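Local coordinates for transcriptional activator of comK gene (PDB 2HQB), which probably activates transcription of the comK gene and, as a member of the BMP lipoprotein family, resembles the substrate-binding proteins of ABC transporters, at residues Phe206-Val211 with Thr224-His229; Asn101-His106 with Gly244-Gly249; Lys24-Leu29 with Val40-Gly45; Ala120-Glu125 with Lys149-Ser154. One frame throughout, in Å; residues are numbered along the deposited sequence.

Contact 1. Residues Phe206-Val211 with Thr224-His229; sequences FAIGYV and TSTVQH
Ile208 and Thr226 meet through the way their first torsions set the branches. In Ile208, chi1 of -63° puts CG1 beside the backbone N, and CG2 lies anti to that nitrogen. CG2 then sits 4.0 Å from Thr226 CG2, the two side chains crossing at about a right angle. The same Ile208 CG2 passes 3.4 Å from Thr224 O. In Thr226, chi1 of 58° places OG1 between the backbone N and the carbonyl carbon. There OG1 is hydrogen-bonded to Tyr186 OH, and it also lies 3.8 Å from Tyr210 CD1.

The backbones pair as neighbouring parallel strands, with axes 16° apart. Thr226 N donates to Gly209 O at 2.8 Å. Gly209 N donates to Thr224 O, although the modelled length is doubtfully short. Val211 N to Thr226 O, at 2.9 Å, is a weak bond because it is bent. Gln228 N to Val211 O, at 3.5 Å, is weak because it is long. Ser225 CB lies 3.5 Å from Gly209 CA, and its OG bonds instead to Asp213 O.

An alanine in place of Ile208 would probably cost Thr226 CG2 its contact with the Ile208 CG2 methyl and open a gap toward Ala120 of helix 110-122. The pair belongs to the mixed sheet of one lobe of the periplasmic-binding-protein fold. Ile208, Tyr210, Thr224 and Thr226 direct their side chains to the same face of that sheet. The contact is therefore mostly backbone bonding inside a buried sheet, with methyl packing beside it and the Thr226 hydroxyl satisfied by a tyrosine.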
loop_
_atom_site.group_PDB
_atom_site.type_symbol
_atom_site.label_atom_id
_atom_site.label_comp_id
_atom_site.label_asym_id
_atom_site.label_seq_id
_atom_site.Cartn_x
_atom_site.Cartn_y
_atom_site.Cartn_z
ATOM N N PHE A 206 2.607 -18.010 11.335
ATOM C CA PHE A 206 1.554 -17.191 10.720
ATOM C C PHE A 206 2.063 -15.831 10.230
ATOM O O PHE A 206 2.932 -15.220 10.839
ATOM C CB PHE A 206 0.428 -16.945 11.730
ATOM C CG PHE A 206 -0.440 -18.139 11.965
ATOM C CD1 PHE A 206 -1.071 -18.327 13.188
ATOM C CD2 PHE A 206 -0.664 -19.060 10.950
ATOM C CE1 PHE A 206 -1.911 -19.410 13.394
ATOM C CE2 PHE A 206 -1.507 -20.146 11.151
ATOM C CZ PHE A 206 -2.129 -20.314 12.379
ATOM N N ALA A 207 1.527 -15.351 9.119
ATOM C CA ALA A 207 1.958 -14.051 8.655
ATOM C C ALA A 207 0.761 -13.156 8.373
ATOM O O ALA A 207 -0.378 -13.622 8.368
ATOM C CB ALA A 207 2.799 -14.202 7.420
ATOM N N ILE A 208 1.026 -11.860 8.199
ATOM C CA ILE A 208 -0.014 -10.888 7.823
ATOM C C ILE A 208 0.361 -10.356 6.427
ATOM O O ILE A 208 1.489 -9.893 6.220
ATOM C CB ILE A 208 -0.107 -9.660 8.784
ATOM C CG1 ILE A 208 -0.502 -10.097 10.198
ATOM C CG2 ILE A 208 -1.163 -8.687 8.265
ATOM C CD1 ILE A 208 -1.795 -10.836 10.259
ATOM N N GLY A 209 -0.567 -10.445 5.474
ATOM C CA GLY A 209 -0.306 -9.949 4.130
ATOM C C GLY A 209 -0.013 -8.446 4.049
ATOM O O GLY A 209 -0.499 -7.646 4.857
ATOM N N TYR A 210 0.770 -8.056 3.049
ATOM C CA TYR A 210 1.138 -6.659 2.866
ATOM C C TYR A 210 0.746 -6.067 1.510
ATOM O O TYR A 210 1.156 -6.574 0.471
ATOM C CB TYR A 210 2.651 -6.493 3.043
ATOM C CG TYR A 210 3.059 -5.055 3.195
ATOM C CD1 TYR A 210 2.629 -4.314 4.314
ATOM C CD2 TYR A 210 3.861 -4.422 2.232
ATOM C CE1 TYR A 210 2.982 -2.985 4.483
ATOM C CE2 TYR A 210 4.223 -3.071 2.381
ATOM C CZ TYR A 210 3.772 -2.357 3.523
ATOM O OH TYR A 210 4.081 -1.019 3.700
ATOM N N VAL A 211 -0.022 -4.980 1.543
ATOM C CA VAL A 211 -0.467 -4.255 0.348
ATOM C C VAL A 211 -1.307 -5.058 -0.634
ATOM O O VAL A 211 -1.983 -4.480 -1.462
ATOM C CB VAL A 211 0.740 -3.620 -0.379
ATOM C CG1 VAL A 211 0.301 -2.878 -1.583
ATOM C CG2 VAL A 211 1.455 -2.642 0.568
ATOM N N THR A 224 -4.407 -12.759 7.606
ATOM C CA THR A 224 -5.063 -11.651 6.916
ATOM C C THR A 224 -4.012 -10.787 6.230
ATOM O O THR A 224 -2.810 -11.017 6.371
ATOM C CB THR A 224 -5.921 -10.824 7.908
ATOM O OG1 THR A 224 -7.156 -11.512 8.079
ATOM C CG2 THR A 224 -6.230 -9.407 7.411
ATOM N N SER A 225 -4.474 -9.792 5.487
ATOM C CA SER A 225 -3.587 -8.910 4.773
ATOM C C SER A 225 -4.030 -7.463 4.937
ATOM O O SER A 225 -5.230 -7.178 4.949
ATOM C CB SER A 225 -3.596 -9.320 3.299
ATOM O OG SER A 225 -4.081 -10.650 3.178
ATOM N N THR A 226 -3.062 -6.559 5.097
ATOM C CA THR A 226 -3.352 -5.132 5.195
ATOM C C THR A 226 -3.340 -4.617 3.732
ATOM O O THR A 226 -2.326 -4.231 3.191
ATOM C CB THR A 226 -2.304 -4.379 6.135
ATOM O OG1 THR A 226 -0.957 -4.546 5.670
ATOM C CG2 THR A 226 -2.381 -4.938 7.548
ATOM N N VAL A 227 -4.502 -4.625 3.100
ATOM C CA VAL A 227 -4.635 -4.247 1.699
ATOM C C VAL A 227 -4.819 -2.766 1.338
ATOM O O VAL A 227 -5.597 -2.055 1.971
ATOM C CB VAL A 227 -5.804 -5.032 1.096
ATOM C CG1 VAL A 227 -5.843 -4.870 -0.408
ATOM C CG2 VAL A 227 -5.684 -6.480 1.494
ATOM N N GLN A 228 -4.089 -2.320 0.312
ATOM C CA GLN A 228 -4.197 -0.955 -0.189
ATOM C C GLN A 228 -4.613 -1.097 -1.653
ATOM O O GLN A 228 -3.873 -1.650 -2.460
ATOM C CB GLN A 228 -2.865 -0.224 -0.054
ATOM C CG GLN A 228 -2.439 -0.090 1.401
ATOM C CD GLN A 228 -1.240 0.814 1.596
ATOM O OE1 GLN A 228 -0.306 0.787 0.809
ATOM N NE2 GLN A 228 -1.257 1.614 2.656
ATOM N N HIS A 229 -5.801 -0.605 -2.001
ATOM C CA HIS A 229 -6.294 -0.772 -3.363
ATOM C C HIS A 229 -5.880 0.271 -4.347
ATOM O O HIS A 229 -6.661 1.166 -4.681
ATOM C CB HIS A 229 -7.812 -0.886 -3.356
ATOM C CG HIS A 229 -8.322 -1.924 -2.405
ATOM N ND1 HIS A 229 -8.404 -3.260 -2.733
ATOM C CD2 HIS A 229 -8.710 -1.831 -1.112
ATOM C CE1 HIS A 229 -8.824 -3.946 -1.684
ATOM N NE2 HIS A 229 -9.017 -3.102 -0.688
#

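Contact 2. Residues Asn101-His106 with Gly244-Gly249; sequences NITSLH and GKLESG
Thr103 bonds to Glu247 through its hydroxyl, and its conformation decides how. With chi1 at -59°, OG1 stands beside the backbone N and anti to the carbonyl carbon. From there it donates to Glu247 O at 2.7 Å, in the carbonyl plane and on a lone pair. His89 NE2 is a second hydrogen-bond partner of this hydroxyl. The other branch, CG2, lies anti to the backbone N and comes 3.3 Å from Gly249 O.

Ser104 holds OG between its backbone N and carbonyl carbon, with chi1 at 85°. His106 NE2 donates to Ser104 OG at 2.8 Å, the oxygen lying somewhat out of the imidazole plane. Asn250 OD1 also bonds to this hydroxyl.

Two backbone bonds start a parallel pairing. Gly249 N donates to Ile102 O at 3.0 Å, nearly straight at 173°. Ser104 N donates to Gly249 O at 2.9 Å. Beside the first of these bonds, Ser248 CB lies 3.5 Å from Ile102 O.

Strand 249-253 begins here and forms one edge of the six-stranded parallel sheet, next to strand 102-107. Strand 89-93 flanks 102-107 on its other side. Leu246 packs on Val237 and Arg240 of helix 230-240, and the His106 ring stacks with Tyr252.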
loop_
_atom_site.group_PDB
_atom_site.type_symbol
_atom_site.label_atom_id
_atom_site.label_comp_id
_atom_site.label_asym_id
_atom_site.label_seq_id
_atom_site.Cartn_x
_atom_site.Cartn_y
_atom_site.Cartn_z
ATOM N N ASN A 101 -2.905 22.140 -11.312
ATOM C CA ASN A 101 -3.141 20.949 -12.134
ATOM C C ASN A 101 -2.218 19.789 -11.708
ATOM O O ASN A 101 -1.795 18.978 -12.533
ATOM C CB ASN A 101 -2.878 21.294 -13.576
ATOM C CG ASN A 101 -1.488 21.719 -13.772
ATOM O OD1 ASN A 101 -0.835 22.075 -12.802
ATOM N ND2 ASN A 101 -1.002 21.696 -15.014
ATOM N N ILE A 102 -1.921 19.724 -10.415
ATOM C CA ILE A 102 -1.042 18.713 -9.867
ATOM C C ILE A 102 -1.614 18.228 -8.543
ATOM O O ILE A 102 -2.029 19.033 -7.719
ATOM C CB ILE A 102 0.382 19.311 -9.712
ATOM C CG1 ILE A 102 1.405 18.212 -9.524
ATOM C CG2 ILE A 102 0.440 20.276 -8.562
ATOM C CD1 ILE A 102 2.821 18.688 -9.914
ATOM N N THR A 103 -1.653 16.909 -8.371
ATOM C CA THR A 103 -2.168 16.260 -7.172
ATOM C C THR A 103 -1.185 15.177 -6.683
ATOM O O THR A 103 -0.224 14.839 -7.386
ATOM C CB THR A 103 -3.498 15.594 -7.503
ATOM O OG1 THR A 103 -4.399 16.593 -7.971
ATOM C CG2 THR A 103 -4.112 14.878 -6.288
ATOM N N SER A 104 -1.396 14.649 -5.480
ATOM C CA SER A 104 -0.547 13.567 -4.966
ATOM C C SER A 104 -1.423 12.653 -4.131
ATOM O O SER A 104 -2.303 13.093 -3.402
ATOM C CB SER A 104 0.628 14.069 -4.119
ATOM O OG SER A 104 0.259 14.275 -2.772
ATOM N N LEU A 105 -1.173 11.364 -4.248
ATOM C CA LEU A 105 -1.966 10.396 -3.537
ATOM C C LEU A 105 -1.159 9.715 -2.441
ATOM O O LEU A 105 0.016 9.384 -2.647
ATOM C CB LEU A 105 -2.469 9.364 -4.546
ATOM C CG LEU A 105 -3.154 9.994 -5.752
ATOM C CD1 LEU A 105 -3.445 8.946 -6.772
ATOM C CD2 LEU A 105 -4.443 10.651 -5.304
ATOM N N HIS A 106 -1.799 9.490 -1.296
ATOM C CA HIS A 106 -1.159 8.808 -0.171
ATOM C C HIS A 106 -2.113 7.840 0.534
ATOM O O HIS A 106 -3.295 8.135 0.728
ATOM C CB HIS A 106 -0.689 9.814 0.858
ATOM C CG HIS A 106 0.195 10.872 0.298
ATOM N ND1 HIS A 106 1.569 10.801 0.366
ATOM C CD2 HIS A 106 -0.098 12.045 -0.310
ATOM C CE1 HIS A 106 2.084 11.891 -0.173
ATOM N NE2 HIS A 106 1.095 12.663 -0.589
ATOM N N GLY A 244 -14.906 16.500 -13.422
ATOM C CA GLY A 244 -14.407 17.805 -13.029
ATOM C C GLY A 244 -14.141 17.991 -11.537
ATOM O O GLY A 244 -13.545 18.990 -11.151
ATOM N N LYS A 245 -14.552 17.034 -10.701
ATOM C CA LYS A 245 -14.368 17.133 -9.261
ATOM C C LYS A 245 -13.053 16.560 -8.645
ATOM O O LYS A 245 -13.113 15.926 -7.592
ATOM C CB LYS A 245 -15.583 16.489 -8.586
ATOM C CG LYS A 245 -15.824 16.910 -7.109
ATOM C CD LYS A 245 -17.103 16.253 -6.508
ATOM C CE LYS A 245 -17.420 16.720 -5.070
ATOM N NZ LYS A 245 -18.362 15.767 -4.389
ATOM N N LEU A 246 -11.881 16.757 -9.268
ATOM C CA LEU A 246 -10.630 16.257 -8.673
ATOM C C LEU A 246 -9.761 17.373 -8.101
ATOM O O LEU A 246 -9.233 18.212 -8.836
ATOM C CB LEU A 246 -9.762 15.466 -9.666
ATOM C CG LEU A 246 -8.363 15.032 -9.115
ATOM C CD1 LEU A 246 -8.477 13.978 -8.050
ATOM C CD2 LEU A 246 -7.514 14.482 -10.225
ATOM N N GLU A 247 -9.591 17.349 -6.783
ATOM C CA GLU A 247 -8.781 18.346 -6.109
ATOM C C GLU A 247 -7.333 18.356 -6.540
ATOM O O GLU A 247 -6.877 17.525 -7.336
ATOM C CB GLU A 247 -8.812 18.138 -4.609
ATOM C CG GLU A 247 -10.204 18.115 -4.055
ATOM C CD GLU A 247 -10.212 18.306 -2.567
ATOM O OE1 GLU A 247 -9.515 19.233 -2.097
ATOM O OE2 GLU A 247 -10.917 17.536 -1.876
ATOM N N SER A 248 -6.606 19.314 -5.985
ATOM C CA SER A 248 -5.194 19.475 -6.273
ATOM C C SER A 248 -4.500 19.379 -4.930
ATOM O O SER A 248 -5.154 19.457 -3.877
ATOM C CB SER A 248 -4.934 20.830 -6.928
ATOM O OG SER A 248 -5.670 21.850 -6.277
ATOM N N GLY A 249 -3.186 19.186 -4.976
ATOM C CA GLY A 249 -2.426 19.056 -3.755
ATOM C C GLY A 249 -2.401 17.626 -3.239
ATOM O O GLY A 249 -2.801 16.696 -3.934
#

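Contact 3. Residues Lys24-Leu29 with Val40-Gly45; sequences KAYEGL and VVLEEG
Leu29 and Val40 carry the apolar part of the contact, reaching toward each other tip to tip. Leu29 CG lies anti to the backbone N, chi1 -168°, and both of its methyls meet the strand. CD1 lies against Val40 CG2, while CD2 lies against Val40 CG1 and also reaches 4.0 Å from Leu42 CB and 3.7 Å from Val41 O.

Tyr26 makes a second apolar patch. Its ring crosses the Leu42 side chain at about a right angle. CE2 sits 3.8 Å from Leu42 CD1 and equally 3.8 Å from Leu42 CD2, so one ring carbon rests against both methyls.

The polar approach is looser. Tyr26 OH is 3.7 Å from Glu44 OE1, and no hydrogen bond joins them. The ring and carboxylate planes are turned 80° apart. No hydrogen bond crosses the contact at all, so side-chain packing joins the two segments.

Helix 23-35 links strand 7-11 to strand 39-43 in a beta-alpha-beta unit. The short axes of helix 24-29 and strand 40-43 lie 9.8 Å apart and run nearly antiparallel, at 156°. Strand 39-43 is an edge strand of the parallel sheet, paired with 7-11. Leu42 also touches Leu10 of that strand, while Val41 points away from the helix and packs on Leu59 of helix 49-61.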
loop_
_atom_site.group_PDB
_atom_site.type_symbol
_atom_site.label_atom_id
_atom_site.label_comp_id
_atom_site.label_asym_id
_atom_site.label_seq_id
_atom_site.Cartn_x
_atom_site.Cartn_y
_atom_site.Cartn_z
ATOM N N LYS A 24 0.372 -3.192 -9.537
ATOM C CA LYS A 24 -0.872 -2.636 -9.027
ATOM C C LYS A 24 -1.161 -1.311 -9.801
ATOM O O LYS A 24 -2.292 -0.862 -9.861
ATOM C CB LYS A 24 -0.778 -2.431 -7.514
ATOM C CG LYS A 24 -0.714 -3.748 -6.685
ATOM C CD LYS A 24 -2.104 -4.415 -6.433
ATOM C CE LYS A 24 -2.895 -3.757 -5.264
ATOM N NZ LYS A 24 -3.888 -4.641 -4.529
ATOM N N ALA A 25 -0.154 -0.717 -10.434
ATOM C CA ALA A 25 -0.406 0.480 -11.229
ATOM C C ALA A 25 -0.845 0.054 -12.632
ATOM O O ALA A 25 -1.703 0.703 -13.225
ATOM C CB ALA A 25 0.829 1.349 -11.323
ATOM N N TYR A 26 -0.249 -1.021 -13.162
ATOM C CA TYR A 26 -0.615 -1.558 -14.479
ATOM C C TYR A 26 -2.083 -1.983 -14.432
ATOM O O TYR A 26 -2.877 -1.664 -15.307
ATOM C CB TYR A 26 0.237 -2.786 -14.840
ATOM C CG TYR A 26 1.691 -2.483 -15.092
ATOM C CD1 TYR A 26 2.667 -3.445 -14.932
ATOM C CD2 TYR A 26 2.099 -1.221 -15.413
ATOM C CE1 TYR A 26 4.013 -3.130 -15.073
ATOM C CE2 TYR A 26 3.418 -0.915 -15.552
ATOM C CZ TYR A 26 4.366 -1.860 -15.374
ATOM O OH TYR A 26 5.678 -1.472 -15.450
ATOM N N GLU A 27 -2.460 -2.729 -13.418
ATOM C CA GLU A 27 -3.844 -3.098 -13.376
ATOM C C GLU A 27 -4.724 -1.882 -13.182
ATOM O O GLU A 27 -5.852 -1.875 -13.636
ATOM C CB GLU A 27 -4.111 -4.157 -12.306
ATOM C CG GLU A 27 -3.684 -3.862 -10.927
ATOM C CD GLU A 27 -3.500 -5.151 -10.129
ATOM O OE1 GLU A 27 -3.791 -5.137 -8.898
ATOM O OE2 GLU A 27 -3.053 -6.165 -10.742
ATOM N N GLY A 28 -4.190 -0.846 -12.537
ATOM C CA GLY A 28 -4.950 0.370 -12.295
ATOM C C GLY A 28 -5.248 1.049 -13.612
ATOM O O GLY A 28 -6.384 1.393 -13.895
ATOM N N LEU A 29 -4.217 1.250 -14.423
ATOM C CA LEU A 29 -4.405 1.874 -15.721
ATOM C C LEU A 29 -5.347 0.988 -16.548
ATOM O O LEU A 29 -6.209 1.494 -17.239
ATOM C CB LEU A 29 -3.060 2.050 -16.444
ATOM C CG LEU A 29 -3.088 2.959 -17.684
ATOM C CD1 LEU A 29 -3.329 4.388 -17.239
ATOM C CD2 LEU A 29 -1.794 2.873 -18.471
ATOM N N VAL A 40 -5.890 4.643 -22.791
ATOM C CA VAL A 40 -4.814 4.598 -21.830
ATOM C C VAL A 40 -3.465 4.402 -22.506
ATOM O O VAL A 40 -3.397 3.783 -23.557
ATOM C CB VAL A 40 -5.175 3.458 -20.867
ATOM C CG1 VAL A 40 -4.101 2.457 -20.809
ATOM C CG2 VAL A 40 -5.548 4.015 -19.538
ATOM N N VAL A 41 -2.404 4.967 -21.939
ATOM C CA VAL A 41 -1.052 4.795 -22.487
ATOM C C VAL A 41 -0.047 4.724 -21.350
ATOM O O VAL A 41 -0.100 5.513 -20.403
ATOM C CB VAL A 41 -0.618 5.936 -23.376
ATOM C CG1 VAL A 41 0.737 5.615 -23.980
ATOM C CG2 VAL A 41 -1.645 6.180 -24.422
ATOM N N LEU A 42 0.890 3.793 -21.479
ATOM C CA LEU A 42 1.887 3.523 -20.455
ATOM C C LEU A 42 3.275 3.732 -20.949
ATOM O O LEU A 42 3.575 3.339 -22.036
ATOM C CB LEU A 42 1.774 2.063 -19.996
ATOM C CG LEU A 42 2.988 1.538 -19.228
ATOM C CD1 LEU A 42 2.863 2.070 -17.815
ATOM C CD2 LEU A 42 3.072 0.008 -19.230
ATOM N N GLU A 43 4.124 4.354 -20.146
ATOM C CA GLU A 43 5.526 4.548 -20.503
ATOM C C GLU A 43 6.279 3.888 -19.342
ATOM O O GLU A 43 6.021 4.186 -18.178
ATOM C CB GLU A 43 5.854 6.033 -20.585
ATOM C CG GLU A 43 5.136 6.772 -21.697
ATOM C CD GLU A 43 5.478 6.241 -23.096
ATOM O OE1 GLU A 43 6.675 6.063 -23.424
ATOM O OE2 GLU A 43 4.531 6.019 -23.880
ATOM N N GLU A 44 7.195 2.982 -19.655
ATOM C CA GLU A 44 7.936 2.253 -18.631
ATOM C C GLU A 44 9.393 2.711 -18.659
ATOM O O GLU A 44 9.782 3.415 -19.598
ATOM C CB GLU A 44 7.871 0.757 -18.923
ATOM C CG GLU A 44 6.497 0.201 -19.335
ATOM C CD GLU A 44 6.566 -1.269 -19.735
ATOM O OE1 GLU A 44 6.898 -2.094 -18.852
ATOM O OE2 GLU A 44 6.300 -1.607 -20.920
ATOM N N GLY A 45 10.186 2.320 -17.645
ATOM C CA GLY A 45 11.600 2.698 -17.572
ATOM C C GLY A 45 11.865 4.182 -17.387
ATOM O O GLY A 45 12.974 4.653 -17.631
#

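Contact 4. Residues Ala120-Glu125 with Lys149-Ser154; sequences AASMSE and KYMNES
Ala121 O faces the side chain of Asn152 across the contact and is held by Ser124 N at 2.7 Å. That backbone bond belongs to the turn in which helix 110-122 ends. The amide of Asn152 comes up to the same oxygen. CG of Asn152 stands anti to the backbone N, chi1 -166°, which puts CG on the side of Ala121. Which amide atom meets the carbonyl is uncertain, since the amide is probably turned over in the model.

Nearer the backbone, Asn152 CB lies 3.8 Å from Ala121 CB. Ser154 OG approaches the same methyl, 3.5 Å from Ala121 CB. Ala121 CB thus has two neighbours from the other segment, and it also packs on Ala148 of helix 139-150.

Both segments lie where helices give way to loops on the second lobe of the periplasmic-binding-protein fold. Helix 110-122 leads into strand 128-133. Helix 139-150 then crosses from that strand to the adjacent parallel strand 155-160, a beta-alpha-beta unit. The contact brings the C-terminal ends of the two helices together.

An alanine in place of Asn152 would keep the CB contact but would probably leave Ala121 O with Ser124 N and without its polar neighbour from the second segment. Met151, present as selenomethionine, has a chain bent at chi2 and chi3 and swings its CE to Ser122. The modelled approach is too close to trust in detail. Met151 also touches Met118, one turn earlier on helix 110-122. Beyond the helix end, Ser124 OG is anchored by Asp183 OD2.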
loop_
_atom_site.group_PDB
_atom_site.type_symbol
_atom_site.label_atom_id
_atom_site.label_comp_id
_atom_site.label_asym_id
_atom_site.label_seq_id
_atom_site.Cartn_x
_atom_site.Cartn_y
_atom_site.Cartn_z
ATOM N N ALA A 120 -3.084 -10.450 14.360
ATOM C CA ALA A 120 -1.762 -10.995 14.617
ATOM C C ALA A 120 -1.639 -11.540 16.037
ATOM O O ALA A 120 -1.367 -12.720 16.234
ATOM C CB ALA A 120 -0.710 -9.922 14.368
ATOM N N ALA A 121 -1.843 -10.669 17.019
ATOM C CA ALA A 121 -1.740 -11.043 18.425
ATOM C C ALA A 121 -2.769 -12.100 18.807
ATOM O O ALA A 121 -2.433 -13.128 19.404
ATOM C CB ALA A 121 -1.920 -9.841 19.274
ATOM N N SER A 122 -4.027 -11.851 18.472
ATOM C CA SER A 122 -5.067 -12.816 18.780
ATOM C C SER A 122 -4.665 -14.214 18.335
ATOM O O SER A 122 -4.958 -15.190 18.989
ATOM C CB SER A 122 -6.375 -12.429 18.084
ATOM O OG SER A 122 -6.746 -13.396 17.111
HETATM N N MSE A 123 -3.978 -14.313 17.216
HETATM C CA MSE A 123 -3.591 -15.615 16.706
HETATM C C MSE A 123 -2.235 -16.077 17.166
HETATM O O MSE A 123 -1.654 -16.995 16.579
HETATM C CB MSE A 123 -3.631 -15.592 15.181
HETATM C CG MSE A 123 -5.030 -15.522 14.649
HETATM SE SE MSE A 123 -6.017 -17.000 15.414
HETATM C CE MSE A 123 -5.164 -18.436 14.423
ATOM N N SER A 124 -1.721 -15.448 18.212
ATOM C CA SER A 124 -0.413 -15.830 18.685
ATOM C C SER A 124 -0.488 -16.744 19.874
ATOM O O SER A 124 -1.350 -16.595 20.753
ATOM C CB SER A 124 0.415 -14.599 19.049
ATOM O OG SER A 124 1.743 -14.972 19.386
ATOM N N GLU A 125 0.418 -17.709 19.878
ATOM C CA GLU A 125 0.510 -18.643 20.977
ATOM C C GLU A 125 1.449 -18.062 22.030
ATOM O O GLU A 125 1.117 -18.024 23.209
ATOM C CB GLU A 125 1.038 -19.973 20.477
ATOM C CG GLU A 125 -0.038 -20.863 19.881
ATOM C CD GLU A 125 -0.949 -21.460 20.938
ATOM O OE1 GLU A 125 -1.775 -20.714 21.514
ATOM O OE2 GLU A 125 -0.823 -22.681 21.196
ATOM N N LYS A 149 -1.236 -4.695 21.181
ATOM C CA LYS A 149 -1.250 -4.261 22.577
ATOM C C LYS A 149 -2.725 -4.134 22.900
ATOM O O LYS A 149 -3.193 -4.708 23.864
ATOM C CB LYS A 149 -0.569 -2.912 22.765
ATOM C CG LYS A 149 -0.393 -2.482 24.222
ATOM C CD LYS A 149 -0.353 -0.939 24.289
ATOM C CE LYS A 149 0.015 -0.379 25.661
ATOM N NZ LYS A 149 1.470 -0.084 25.770
ATOM N N TYR A 150 -3.473 -3.402 22.090
ATOM C CA TYR A 150 -4.882 -3.280 22.374
ATOM C C TYR A 150 -5.546 -4.582 22.781
ATOM O O TYR A 150 -6.467 -4.554 23.578
ATOM C CB TYR A 150 -5.666 -2.721 21.205
ATOM C CG TYR A 150 -7.131 -3.019 21.370
ATOM C CD1 TYR A 150 -7.806 -2.649 22.534
ATOM C CD2 TYR A 150 -7.830 -3.733 20.401
ATOM C CE1 TYR A 150 -9.145 -2.995 22.734
ATOM C CE2 TYR A 150 -9.177 -4.076 20.586
ATOM C CZ TYR A 150 -9.826 -3.701 21.754
ATOM O OH TYR A 150 -11.157 -3.998 21.923
HETATM N N MSE A 151 -5.131 -5.738 22.308
HETATM C CA MSE A 151 -5.920 -6.838 22.804
HETATM C C MSE A 151 -5.284 -8.181 23.013
HETATM O O MSE A 151 -5.704 -9.172 22.439
HETATM C CB MSE A 151 -7.170 -6.973 21.938
HETATM C CG MSE A 151 -6.905 -7.143 20.460
HETATM SE SE MSE A 151 -7.873 -8.679 19.780
HETATM C CE MSE A 151 -6.434 -9.977 19.938
ATOM N N ASN A 152 -4.309 -8.244 23.895
ATOM C CA ASN A 152 -3.660 -9.507 24.110
ATOM C C ASN A 152 -2.393 -9.128 24.816
ATOM O O ASN A 152 -1.712 -9.946 25.429
ATOM C CB ASN A 152 -3.311 -10.097 22.756
ATOM C CG ASN A 152 -2.942 -11.539 22.825
ATOM O OD1 ASN A 152 -1.964 -11.968 22.203
ATOM N ND2 ASN A 152 -3.728 -12.318 23.568
ATOM N N GLU A 153 -2.087 -7.847 24.706
ATOM C CA GLU A 153 -0.883 -7.303 25.283
ATOM C C GLU A 153 0.293 -8.224 24.965
ATOM O O GLU A 153 0.967 -8.711 25.862
ATOM C CB GLU A 153 -1.070 -7.140 26.783
ATOM C CG GLU A 153 -2.078 -6.053 27.105
ATOM C CD GLU A 153 -2.276 -5.844 28.594
ATOM O OE1 GLU A 153 -1.262 -5.628 29.296
ATOM O OE2 GLU A 153 -3.444 -5.886 29.054
ATOM N N SER A 154 0.531 -8.473 23.680
ATOM C CA SER A 154 1.645 -9.318 23.265
ATOM C C SER A 154 2.878 -8.451 22.998
ATOM O O SER A 154 2.798 -7.432 22.319
ATOM C CB SER A 154 1.294 -10.079 21.986
ATOM O OG SER A 154 0.002 -10.629 22.072
#

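The four contacts are spread over the two lobes. Contacts 2 and 3 reach the same parallel sheet, with centres about 19 Å apart and edge strands 249-253 and 39-43 at its two sides. Contacts 1 and 4 belong to the other lobe, their centres about 17 Å apart. There Phe206 CE1 packs 3.5 Å from Met123 CE. Contact 1 also meets contact 3 between the lobes, where Lys24 NZ lies 3.6 Å from Val211 O and 3.6 Å from Gln228 O. Contact 4 is remote from contacts 2 and 3, about 39 Å between centres in each case. In relatives of this fold the ligand binds between the lobes, so the Val211 and Gln228 end of contact 1 probably lies near such a cleft.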